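Local coordinates for protein fructose 1-phosphate kinase (Staphylococcus aureus, PDB 2JG5) that probably phosphorylates fructose 1-phosphate to fructose 1,6-bisphosphate at the expense of ATP, as a sugar kinase of the pfkB family, at residues 54-60 and 77-83. Coordinates in Å, arbitrary orientation, origin at the centre of the assembly. Residues are numbered along the deposited sequence.
Sequences TALGFAG and QSNFIEV
Parallel strand pairing joins 54-60 to 77-83 near the edge of the large parallel sheet, their end-to-end directions 28° apart; strand 2-6 flanks 54-56 on its other side. A55 pairs with S78 (CA-CA 4.2 Å), F58 with I81 (4.9 Å) and A59 with E82 (5.2 Å). The first run of hydrogen bonds is A55 N to Q77 O (2.9 Å) and N79 N to A55 O (2.8 Å); the second is I81 N to G57 O (2.8 Å), A59 N to I81 O (3.0 Å) and V83 N to A59 O (2.8 Å). Between them the chain turns a corner at G57, whose phi/psi of 127/-157 would jam a CB against the preceding carbonyl. The partner strand 77-82 is itself broken by a bulge or short loop, and a water bridges the two backbones, accepting from G57 N (2.9 Å) and donating to N79 O (2.5 Å). The F80 ring (chi1 m) fits into the bend, with A55 O over one face, F80 CZ 3.7 Å from A55 CB and F80 CB 3.8 Å from A59 CB; I67 and L71 of helix 61-73 pack against it. On the other face of the sheet, F58 (chi1 m) sets CD2 3.8 Å from I81 CB and 3.7 Å from V83 CG1, beneath helix 110-120. Helix 61-73 connects the paired strands, making a beta-alpha-beta crossover of the ribokinase-like alpha/beta fold.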
loop_
_atom_site.group_PDB
_atom_site.type_symbol
_atom_site.label_atom_id
_atom_site.label_comp_id
_atom_site.label_asym_id
_atom_site.label_seq_id
_atom_site.Cartn_x
_atom_site.Cartn_y
_atom_site.Cartn_z
ATOM N N THR A 54 13.326 21.903 -1.835
ATOM C CA THR A 54 12.800 21.274 -0.646
ATOM C C THR A 54 11.337 21.024 -0.884
ATOM O O THR A 54 10.595 21.948 -1.208
ATOM C CB THR A 54 12.968 22.201 0.568
ATOM O OG1 THR A 54 14.339 22.562 0.677
ATOM C CG2 THR A 54 12.516 21.518 1.858
ATOM N N ALA A 55 10.929 19.772 -0.723
ATOM C CA ALA A 55 9.532 19.396 -0.894
ATOM C C ALA A 55 8.687 19.827 0.307
ATOM O O ALA A 55 8.965 19.471 1.451
ATOM C CB ALA A 55 9.399 17.899 -1.150
ATOM N N LEU A 56 7.664 20.622 0.025
ATOM C CA LEU A 56 6.671 21.012 1.015
ATOM C C LEU A 56 5.357 20.344 0.654
ATOM O O LEU A 56 5.230 19.769 -0.428
ATOM C CB LEU A 56 6.501 22.530 1.031
ATOM C CG LEU A 56 7.707 23.421 1.322
ATOM C CD1 LEU A 56 7.217 24.862 1.436
ATOM C CD2 LEU A 56 8.455 22.982 2.577
ATOM N N GLY A 57 4.385 20.415 1.559
ATOM C CA GLY A 57 3.100 19.754 1.354
ATOM C C GLY A 57 2.729 18.868 2.521
ATOM O O GLY A 57 3.235 19.058 3.620
ATOM N N PHE A 58 1.873 17.875 2.292
ATOM C CA PHE A 58 1.336 17.100 3.414
ATOM C C PHE A 58 1.735 15.640 3.424
ATOM O O PHE A 58 1.556 14.936 2.432
ATOM C CB PHE A 58 -0.191 17.247 3.480
ATOM C CG PHE A 58 -0.647 18.680 3.476
ATOM C CD1 PHE A 58 -1.101 19.273 2.306
ATOM C CD2 PHE A 58 -0.578 19.450 4.640
ATOM C CE1 PHE A 58 -1.486 20.603 2.299
ATOM C CE2 PHE A 58 -0.966 20.771 4.635
ATOM C CZ PHE A 58 -1.422 21.351 3.475
ATOM N N ALA A 59 2.276 15.183 4.559
ATOM C CA ALA A 59 2.545 13.753 4.743
ATOM C C ALA A 59 2.066 13.230 6.098
ATOM O O ALA A 59 2.062 13.953 7.095
ATOM C CB ALA A 59 4.009 13.435 4.518
ATOM N N GLY A 60 1.661 11.964 6.117
ATOM C CA GLY A 60 1.138 11.344 7.318
ATOM C C GLY A 60 1.262 9.837 7.291
ATOM O O GLY A 60 1.309 9.221 6.223
ATOM N N GLN A 77 15.659 17.326 -0.062
ATOM C CA GLN A 77 15.146 17.747 1.238
ATOM C C GLN A 77 13.631 17.861 1.193
ATOM O O GLN A 77 13.043 18.049 0.119
ATOM C CB GLN A 77 15.761 19.088 1.666
ATOM C CG GLN A 77 17.273 19.083 1.780
ATOM C CD GLN A 77 17.842 20.480 1.993
ATOM O OE1 GLN A 77 18.470 21.062 1.096
ATOM N NE2 GLN A 77 17.621 21.027 3.185
ATOM N N SER A 78 13.007 17.728 2.362
ATOM C CA SER A 78 11.572 17.884 2.508
ATOM C C SER A 78 11.222 18.451 3.880
ATOM O O SER A 78 11.950 18.274 4.860
ATOM C CB SER A 78 10.840 16.558 2.263
ATOM O OG SER A 78 11.017 15.649 3.343
ATOM N N ASN A 79 10.100 19.152 3.942
ATOM C CA ASN A 79 9.661 19.742 5.187
ATOM C C ASN A 79 8.147 19.694 5.171
ATOM O O ASN A 79 7.466 20.720 5.245
ATOM C CB ASN A 79 10.221 21.160 5.326
ATOM C CG ASN A 79 10.264 21.649 6.769
ATOM O OD1 ASN A 79 9.985 20.912 7.716
ATOM N ND2 ASN A 79 10.620 22.916 6.936
ATOM N N PHE A 80 7.646 18.464 5.025
ATOM C CA PHE A 80 6.221 18.161 4.974
ATOM C C PHE A 80 5.517 18.428 6.294
ATOM O O PHE A 80 6.095 18.242 7.368
ATOM C CB PHE A 80 5.998 16.692 4.587
ATOM C CG PHE A 80 6.302 16.383 3.148
ATOM C CD1 PHE A 80 7.331 15.507 2.817
ATOM C CD2 PHE A 80 5.549 16.949 2.124
ATOM C CE1 PHE A 80 7.611 15.200 1.477
ATOM C CE2 PHE A 80 5.820 16.664 0.787
ATOM C CZ PHE A 80 6.853 15.785 0.460
ATOM N N ILE A 81 4.266 18.865 6.194
ATOM C CA ILE A 81 3.405 19.070 7.348
ATOM C C ILE A 81 2.782 17.732 7.702
ATOM O O ILE A 81 2.057 17.139 6.875
ATOM C CB ILE A 81 2.255 20.085 7.053
ATOM C CG1 ILE A 81 2.797 21.419 6.520
ATOM C CG2 ILE A 81 1.334 20.245 8.272
ATOM C CD1 ILE A 81 3.698 22.192 7.501
ATOM N N GLU A 82 3.053 17.262 8.924
ATOM C CA GLU A 82 2.511 15.987 9.400
ATOM C C GLU A 82 1.003 16.104 9.537
ATOM O O GLU A 82 0.491 16.958 10.278
ATOM C CB GLU A 82 3.150 15.563 10.735
ATOM C CG GLU A 82 2.846 14.105 11.180
ATOM C CD GLU A 82 3.141 13.853 12.655
ATOM O OE1 GLU A 82 4.205 13.272 12.962
ATOM O OE2 GLU A 82 2.318 14.243 13.517
ATOM N N VAL A 83 0.296 15.266 8.793
ATOM C CA VAL A 83 -1.153 15.150 8.937
ATOM C C VAL A 83 -1.503 13.830 9.654
ATOM O O VAL A 83 -0.663 12.934 9.758
ATOM C CB VAL A 83 -1.900 15.334 7.578
ATOM C CG1 VAL A 83 -1.542 16.685 6.965
ATOM C CG2 VAL A 83 -1.543 14.238 6.601
HETATM O O HOH W 1 5.377 21.542 4.070
#